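Local coordinates for protein tetraacyldisaccharide 4'-kinase (Aquifex aeolicus, PDB 4EHX) that probably transfers the gamma-phosphate of ATP to the 4'-position of a tetraacyldisaccharide 1-phosphate, forming lipid IVA in lipid A biosynthesis, at residues W94-K106 with T277-E289. Numbering follows the deposited sequence.
Sequences WEEAGDEPYLMAK and TTPKDLIKLQGYE
I283 presses against Y102 and L103 of helix 99-107 and makes the apolar centre of the contact. I283 CB lies 4.0 Å from Y102 CE1, and the two side chains pass one another running opposite ways. From CB one branch, I283 CG2, reaches L103 CD1 at 3.8 Å, a methyl that also meets CB of P279. The other branch, CG1, set between the backbone N and the carbonyl carbon (chi1 57°), carries I283 CD1 toward CB of W94 and, 4.0 Å away, the backbone O of D99. The contact bridges two parts of this atypical P-loop kinase: helix 99-107 packs on strand 81-86 and brings L103 near T52 of the predicted ATP site, whereas the short helix 279-282, N-capped by T278, rests against strand 291-300. Next to I283, K284 lays its CG off-centre over the W94 indole, a CH-pi contact on the face opposite E95 OE1. The lysine then bends so that K284 NZ forms a salt bridge with D99 OD2 at 3.3 Å, in which the hydrogen bond is weak. The Q286 amide binds through both ends. Q286 NE2 donates to Y102 OH at 2.9 Å, arriving at the ring edge with the amide turned 45° from the phenol plane, and also to the backbone O of I283. Q286 OE1 accepts from K106 NZ at 3.0 Å, the ammonium standing above the carbonyl plane. A leucine in place of this glutamine would probably leave Y102 OH and K106 NZ without these partners and the I283 carbonyl without its side-chain donor.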
ATOM      1  N   TRP A  94      11.822   9.840  -7.231  1.00 44.69           N
ATOM      2  CA  TRP A  94      10.455   9.355  -7.414  1.00 51.25           C
ATOM      3  C   TRP A  94      10.084   9.414  -8.890  1.00 56.37           C
ATOM      4  O   TRP A  94       9.371   8.546  -9.396  1.00 53.75           O
ATOM      5  CB  TRP A  94       9.454  10.146  -6.564  1.00 52.76           C
ATOM      6  CG  TRP A  94       9.401  11.612  -6.863  1.00 61.25           C
ATOM      7  CD1 TRP A  94       8.619  12.231  -7.795  1.00 62.99           C
ATOM      8  CD2 TRP A  94      10.145  12.649  -6.211  1.00 69.04           C
ATOM      9  NE1 TRP A  94       8.837  13.590  -7.769  1.00 70.52           N
ATOM     10  CE2 TRP A  94       9.769  13.871  -6.804  1.00 69.09           C
ATOM     11  CE3 TRP A  94      11.099  12.662  -5.186  1.00 79.32           C
ATOM     12  CZ2 TRP A  94      10.313  15.091  -6.409  1.00 76.60           C
ATOM     13  CZ3 TRP A  94      11.636  13.878  -4.793  1.00 83.96           C
ATOM     14  CH2 TRP A  94      11.241  15.076  -5.404  1.00 80.98           C
ATOM     15  N   GLU A  95      10.587  10.434  -9.583  1.00 50.84           N
ATOM     16  CA  GLU A  95      10.378  10.545 -11.020  1.00 62.99           C
ATOM     17  C   GLU A  95      10.749   9.243 -11.740  1.00 66.77           C
ATOM     18  O   GLU A  95      10.014   8.776 -12.613  1.00 73.59           O
ATOM     19  CB  GLU A  95      11.164  11.727 -11.602  1.00 71.61           C
ATOM     20  CG  GLU A  95      10.690  13.117 -11.149  1.00 80.58           C
ATOM     21  CD  GLU A  95      11.535  13.717 -10.028  1.00 81.78           C
ATOM     22  OE1 GLU A  95      12.094  12.949  -9.213  1.00 68.32           O
ATOM     23  OE2 GLU A  95      11.637  14.963  -9.964  1.00 82.01           O
ATOM     24  N   GLU A  96      11.884   8.657 -11.370  1.00 59.46           N
ATOM     25  CA  GLU A  96      12.357   7.432 -12.021  1.00 53.58           C
ATOM     26  C   GLU A  96      11.761   6.153 -11.422  1.00 49.57           C
ATOM     27  O   GLU A  96      11.574   5.157 -12.121  1.00 55.64           O
ATOM     28  CB  GLU A  96      13.889   7.363 -11.990  1.00 61.15           C
ATOM     29  CG  GLU A  96      14.476   6.145 -12.683  1.00 70.96           C
ATOM     30  CD  GLU A  96      15.978   6.249 -12.891  1.00 83.09           C
ATOM     31  OE1 GLU A  96      16.569   7.282 -12.503  1.00 82.65           O
ATOM     32  OE2 GLU A  96      16.565   5.296 -13.448  1.00 86.88           O
ATOM     33  N   ALA A  97      11.461   6.179 -10.130  1.00 39.05           N
ATOM     34  CA  ALA A  97      10.930   4.996  -9.464  1.00 39.30           C
ATOM     35  C   ALA A  97       9.433   4.849  -9.695  1.00 44.30           C
ATOM     36  O   ALA A  97       8.900   3.744  -9.649  1.00 45.95           O
ATOM     37  CB  ALA A  97      11.222   5.051  -7.968  1.00 36.23           C
ATOM     38  N   GLY A  98       8.764   5.969  -9.940  1.00 45.33           N
ATOM     39  CA  GLY A  98       7.319   6.025  -9.833  1.00 45.27           C
ATOM     40  C   GLY A  98       6.958   6.402  -8.408  1.00 46.91           C
ATOM     41  O   GLY A  98       7.672   6.051  -7.469  1.00 36.00           O
ATOM     42  N   ASP A  99       5.857   7.127  -8.239  1.00 47.30           N
ATOM     43  CA  ASP A  99       5.459   7.611  -6.921  1.00 44.32           C
ATOM     44  C   ASP A  99       5.255   6.502  -5.893  1.00 38.80           C
ATOM     45  O   ASP A  99       5.560   6.685  -4.715  1.00 36.89           O
ATOM     46  CB  ASP A  99       4.193   8.466  -7.017  1.00 56.34           C
ATOM     47  CG  ASP A  99       4.475   9.884  -7.483  1.00 64.14           C
ATOM     48  OD1 ASP A  99       5.575  10.140  -8.025  1.00 61.77           O
ATOM     49  OD2 ASP A  99       3.587  10.743  -7.310  1.00 66.70           O
ATOM     50  N   GLU A 100       4.741   5.357  -6.334  1.00 41.66           N
ATOM     51  CA  GLU A 100       4.376   4.271  -5.416  1.00 43.99           C
ATOM     52  C   GLU A 100       5.566   3.535  -4.781  1.00 31.84           C
ATOM     53  O   GLU A 100       5.632   3.384  -3.551  1.00 26.38           O
ATOM     54  CB  GLU A 100       3.457   3.253  -6.115  1.00 53.31           C
ATOM     55  CG  GLU A 100       2.399   3.868  -7.039  1.00 69.14           C
ATOM     56  CD  GLU A 100       2.959   4.327  -8.387  1.00 79.92           C
ATOM     57  OE1 GLU A 100       3.528   3.492  -9.126  1.00 81.13           O
ATOM     58  OE2 GLU A 100       2.824   5.527  -8.710  1.00 83.62           O
ATOM     59  N   PRO A 101       6.487   3.019  -5.614  1.00 28.76           N
ATOM     60  CA  PRO A 101       7.656   2.373  -5.002  1.00 29.14           C
ATOM     61  C   PRO A 101       8.493   3.385  -4.209  1.00 27.78           C
ATOM     62  O   PRO A 101       9.068   3.021  -3.187  1.00 27.43           O
ATOM     63  CB  PRO A 101       8.449   1.859  -6.214  1.00 31.30           C
ATOM     64  CG  PRO A 101       7.423   1.730  -7.317  1.00 36.26           C
ATOM     65  CD  PRO A 101       6.500   2.907  -7.086  1.00 35.93           C
ATOM     66  N   TYR A 102       8.573   4.625  -4.687  1.00 28.67           N
ATOM     67  CA  TYR A 102       9.374   5.631  -3.987  1.00 32.67           C
ATOM     68  C   TYR A 102       8.787   5.906  -2.603  1.00 30.00           C
ATOM     69  O   TYR A 102       9.503   5.915  -1.599  1.00 26.65           O
ATOM     70  CB  TYR A 102       9.505   6.931  -4.796  1.00 28.19           C
ATOM     71  CG  TYR A 102      10.450   7.935  -4.146  1.00 30.60           C
ATOM     72  CD1 TYR A 102      10.013   8.774  -3.123  1.00 33.59           C
ATOM     73  CD2 TYR A 102      11.787   8.020  -4.538  1.00 28.11           C
ATOM     74  CE1 TYR A 102      10.883   9.688  -2.520  1.00 36.12           C
ATOM     75  CE2 TYR A 102      12.663   8.921  -3.939  1.00 34.62           C
ATOM     76  CZ  TYR A 102      12.201   9.753  -2.935  1.00 40.98           C
ATOM     77  OH  TYR A 102      13.063  10.642  -2.341  1.00 39.88           O
ATOM     78  N   LEU A 103       7.478   6.124  -2.543  1.00 30.51           N
ATOM     79  CA  LEU A 103       6.825   6.327  -1.258  1.00 31.50           C
ATOM     80  C   LEU A 103       7.035   5.130  -0.331  1.00 30.90           C
ATOM     81  O   LEU A 103       7.374   5.287   0.847  1.00 26.93           O
ATOM     82  CB  LEU A 103       5.332   6.604  -1.451  1.00 36.75           C
ATOM     83  CG  LEU A 103       4.491   6.702  -0.172  1.00 38.69           C
ATOM     84  CD1 LEU A 103       5.052   7.746   0.807  1.00 35.67           C
ATOM     85  CD2 LEU A 103       3.028   7.002  -0.523  1.00 39.35           C
ATOM     86  N   MET A 104       6.818   3.923  -0.852  1.00 27.23           N
ATOM     87  CA  MET A 104       7.055   2.717  -0.052  1.00 28.75           C
ATOM     88  C   MET A 104       8.471   2.713   0.519  1.00 26.66           C
ATOM     89  O   MET A 104       8.686   2.414   1.689  1.00 26.66           O
ATOM     90  CB  MET A 104       6.836   1.460  -0.912  1.00 34.03           C
ATOM     91  CG  MET A 104       6.741   0.150  -0.131  1.00 47.10           C
ATOM     92  SD  MET A 104       5.102  -0.128   0.575  1.00 42.61           S
ATOM     93  CE  MET A 104       4.061   0.463  -0.749  1.00 72.08           C
ATOM     94  N   ALA A 105       9.448   3.028  -0.323  1.00 25.09           N
ATOM     95  CA  ALA A 105      10.839   3.063   0.141  1.00 22.86           C
ATOM     96  C   ALA A 105      11.073   4.107   1.241  1.00 28.63           C
ATOM     97  O   ALA A 105      11.817   3.869   2.201  1.00 26.14           O
ATOM     98  CB  ALA A 105      11.786   3.295  -1.044  1.00 23.11           C
ATOM     99  N   LYS A 106      10.443   5.271   1.114  1.00 28.83           N
ATOM    100  CA  LYS A 106      10.620   6.290   2.143  1.00 31.40           C
ATOM    101  C   LYS A 106       9.949   5.850   3.439  1.00 29.38           C
ATOM    102  O   LYS A 106      10.410   6.177   4.528  1.00 28.86           O
ATOM    103  CB  LYS A 106      10.079   7.654   1.689  1.00 29.47           C
ATOM    104  CG  LYS A 106      10.820   8.282   0.515  1.00 33.02           C
ATOM    105  CD  LYS A 106      12.329   8.471   0.766  1.00 40.01           C
ATOM    106  CE  LYS A 106      12.613   9.424   1.892  1.00 40.61           C
ATOM    107  NZ  LYS A 106      13.965  10.103   1.763  1.00 42.35           N
ATOM    108  N   THR A 277       0.160  17.776   5.051  1.00 29.45           N
ATOM    109  CA  THR A 277      -0.240  17.269   3.749  1.00 29.73           C
ATOM    110  C   THR A 277      -0.203  15.744   3.811  1.00 32.27           C
ATOM    111  O   THR A 277      -0.034  15.172   4.896  1.00 29.95           O
ATOM    112  CB  THR A 277       0.670  17.807   2.622  1.00 30.29           C
ATOM    113  OG1 THR A 277       0.174  17.372   1.350  1.00 30.40           O
ATOM    114  CG2 THR A 277       2.125  17.324   2.809  1.00 26.45           C
ATOM    115  N   THR A 278      -0.386  15.088   2.668  1.00 30.53           N
ATOM    116  CA  THR A 278      -0.392  13.623   2.629  1.00 27.89           C
ATOM    117  C   THR A 278       1.007  13.081   2.351  1.00 32.16           C
ATOM    118  O   THR A 278       1.843  13.776   1.787  1.00 32.06           O
ATOM    119  CB  THR A 278      -1.341  13.072   1.537  1.00 38.32           C
ATOM    120  OG1 THR A 278      -0.793  13.347   0.239  1.00 38.14           O
ATOM    121  CG2 THR A 278      -2.729  13.700   1.651  1.00 41.34           C
ATOM    122  N   PRO A 279       1.264  11.819   2.727  1.00 34.98           N
ATOM    123  CA  PRO A 279       2.593  11.256   2.448  1.00 30.98           C
ATOM    124  C   PRO A 279       2.947  11.268   0.956  1.00 31.84           C
ATOM    125  O   PRO A 279       4.106  11.503   0.605  1.00 33.90           O
ATOM    126  CB  PRO A 279       2.481   9.828   2.987  1.00 31.14           C
ATOM    127  CG  PRO A 279       1.478   9.954   4.116  1.00 37.19           C
ATOM    128  CD  PRO A 279       0.464  10.955   3.612  1.00 38.89           C
ATOM    129  N   LYS A 280       1.965  11.028   0.093  1.00 29.74           N
ATOM    130  CA  LYS A 280       2.203  11.054  -1.347  1.00 37.14           C
ATOM    131  C   LYS A 280       2.629  12.440  -1.827  1.00 38.28           C
ATOM    132  O   LYS A 280       3.403  12.567  -2.776  1.00 40.48           O
ATOM    133  CB  LYS A 280       0.971  10.593  -2.127  1.00 49.86           C
ATOM    134  CG  LYS A 280       1.183  10.601  -3.638  1.00 69.97           C
ATOM    135  CD  LYS A 280      -0.060  10.180  -4.405  1.00 84.51           C
ATOM    136  CE  LYS A 280       0.185  10.241  -5.910  1.00 90.90           C
ATOM    137  NZ  LYS A 280      -1.033   9.898  -6.696  1.00 97.36           N
ATOM    138  N   ASP A 281       2.104  13.480  -1.187  1.00 29.93           N
ATOM    139  CA  ASP A 281       2.538  14.844  -1.493  1.00 32.22           C
ATOM    140  C   ASP A 281       3.892  15.139  -0.854  1.00 35.84           C
ATOM    141  O   ASP A 281       4.760  15.790  -1.443  1.00 35.94           O
ATOM    142  CB  ASP A 281       1.511  15.853  -0.982  1.00 39.41           C
ATOM    143  CG  ASP A 281       0.221  15.814  -1.764  1.00 50.56           C
ATOM    144  OD1 ASP A 281       0.238  16.228  -2.941  1.00 55.08           O
ATOM    145  OD2 ASP A 281      -0.806  15.383  -1.202  1.00 45.36           O
ATOM    146  N   LEU A 282       4.068  14.639   0.360  1.00 30.35           N
ATOM    147  CA  LEU A 282       5.247  14.962   1.148  1.00 32.95           C
ATOM    148  C   LEU A 282       6.539  14.533   0.457  1.00 33.07           C
ATOM    149  O   LEU A 282       7.576  15.154   0.656  1.00 33.72           O
ATOM    150  CB  LEU A 282       5.130  14.330   2.537  1.00 28.07           C
ATOM    151  CG  LEU A 282       6.215  14.637   3.569  1.00 34.27           C
ATOM    152  CD1 LEU A 282       6.260  16.143   3.927  1.00 33.57           C
ATOM    153  CD2 LEU A 282       5.981  13.784   4.801  1.00 31.55           C
ATOM    154  N   ILE A 283       6.488  13.476  -0.355  1.00 30.72           N
ATOM    155  CA  ILE A 283       7.712  12.975  -0.983  1.00 35.34           C
ATOM    156  C   ILE A 283       8.317  14.012  -1.929  1.00 46.11           C
ATOM    157  O   ILE A 283       9.502  13.949  -2.241  1.00 41.73           O
ATOM    158  CB  ILE A 283       7.521  11.627  -1.728  1.00 41.87           C
ATOM    159  CG1 ILE A 283       6.430  11.734  -2.789  1.00 38.98           C
ATOM    160  CG2 ILE A 283       7.212  10.508  -0.752  1.00 37.22           C
ATOM    161  CD1 ILE A 283       6.264  10.469  -3.625  1.00 46.10           C
ATOM    162  N   LYS A 284       7.505  14.976  -2.356  1.00 41.28           N
ATOM    163  CA  LYS A 284       7.950  15.981  -3.317  1.00 42.06           C
ATOM    164  C   LYS A 284       8.401  17.258  -2.627  1.00 40.88           C
ATOM    165  O   LYS A 284       8.792  18.223  -3.281  1.00 47.07           O
ATOM    166  CB  LYS A 284       6.834  16.289  -4.320  1.00 40.88           C
ATOM    167  CG  LYS A 284       6.429  15.093  -5.166  1.00 48.13           C
ATOM    168  CD  LYS A 284       4.921  15.003  -5.302  1.00 59.76           C
ATOM    169  CE  LYS A 284       4.506  13.738  -6.036  1.00 70.70           C
ATOM    170  NZ  LYS A 284       5.054  13.707  -7.417  1.00 73.05           N
ATOM    171  N   LEU A 285       8.354  17.254  -1.297  1.00 35.12           N
ATOM    172  CA  LEU A 285       8.652  18.444  -0.511  1.00 34.19           C
ATOM    173  C   LEU A 285       9.708  18.181   0.554  1.00 37.78           C
ATOM    174  O   LEU A 285       9.726  18.830   1.604  1.00 41.74           O
ATOM    175  CB  LEU A 285       7.379  18.972   0.146  1.00 33.63           C
ATOM    176  CG  LEU A 285       6.307  19.457  -0.827  1.00 42.65           C
ATOM    177  CD1 LEU A 285       4.988  19.658  -0.106  1.00 50.14           C
ATOM    178  CD2 LEU A 285       6.774  20.751  -1.490  1.00 37.03           C
ATOM    179  N   GLN A 286      10.596  17.231   0.296  1.00 37.74           N
ATOM    180  CA  GLN A 286      11.618  16.915   1.288  1.00 39.55           C
ATOM    181  C   GLN A 286      12.568  18.090   1.456  1.00 42.93           C
ATOM    182  O   GLN A 286      12.910  18.771   0.487  1.00 42.02           O
ATOM    183  CB  GLN A 286      12.373  15.645   0.895  1.00 39.71           C
ATOM    184  CG  GLN A 286      11.439  14.447   0.743  1.00 51.44           C
ATOM    185  CD  GLN A 286      12.155  13.207   0.264  1.00 49.03           C
ATOM    186  OE1 GLN A 286      13.216  12.853   0.778  1.00 50.82           O
ATOM    187  NE2 GLN A 286      11.582  12.542  -0.731  1.00 34.51           N
ATOM    188  N   GLY A 287      12.991  18.342   2.686  1.00 48.47           N
ATOM    189  CA  GLY A 287      13.849  19.487   2.924  1.00 64.21           C
ATOM    190  C   GLY A 287      13.081  20.661   3.492  1.00 64.61           C
ATOM    191  O   GLY A 287      13.608  21.398   4.325  1.00 72.55           O
ATOM    192  N   TYR A 288      11.840  20.850   3.046  1.00 43.64           N
ATOM    193  CA  TYR A 288      10.965  21.798   3.726  1.00 38.32           C
ATOM    194  C   TYR A 288      10.686  21.226   5.104  1.00 35.92           C
ATOM    195  O   TYR A 288       9.940  20.262   5.255  1.00 40.82           O
ATOM    196  CB  TYR A 288       9.665  22.041   2.945  1.00 41.06           C
ATOM    197  CG  TYR A 288       9.827  23.033   1.815  1.00 37.82           C
ATOM    198  CD1 TYR A 288      10.189  24.359   2.071  1.00 43.15           C
ATOM    199  CD2 TYR A 288       9.625  22.654   0.502  1.00 39.66           C
ATOM    200  CE1 TYR A 288      10.349  25.266   1.035  1.00 34.75           C
ATOM    201  CE2 TYR A 288       9.776  23.546  -0.533  1.00 39.52           C
ATOM    202  CZ  TYR A 288      10.130  24.852  -0.266  1.00 32.18           C
ATOM    203  OH  TYR A 288      10.274  25.724  -1.322  1.00 33.54           O
ATOM    204  N   GLU A 289      11.298  21.818   6.111  1.00 32.50           N
ATOM    205  CA  GLU A 289      11.271  21.238   7.435  1.00 43.90           C
ATOM    206  C   GLU A 289      10.060  21.678   8.238  1.00 44.44           C
ATOM    207  O   GLU A 289       9.902  21.292   9.392  1.00 47.39           O
ATOM    208  CB  GLU A 289      12.591  21.532   8.154  1.00 57.91           C
ATOM    209  CG  GLU A 289      13.739  20.692   7.589  1.00 64.95           C
ATOM    210  CD  GLU A 289      15.089  21.378   7.664  1.00 67.91           C
ATOM    211  OE1 GLU A 289      15.991  20.969   6.899  1.00 56.26           O
ATOM    212  OE2 GLU A 289      15.250  22.316   8.480  1.00 66.05           O
TER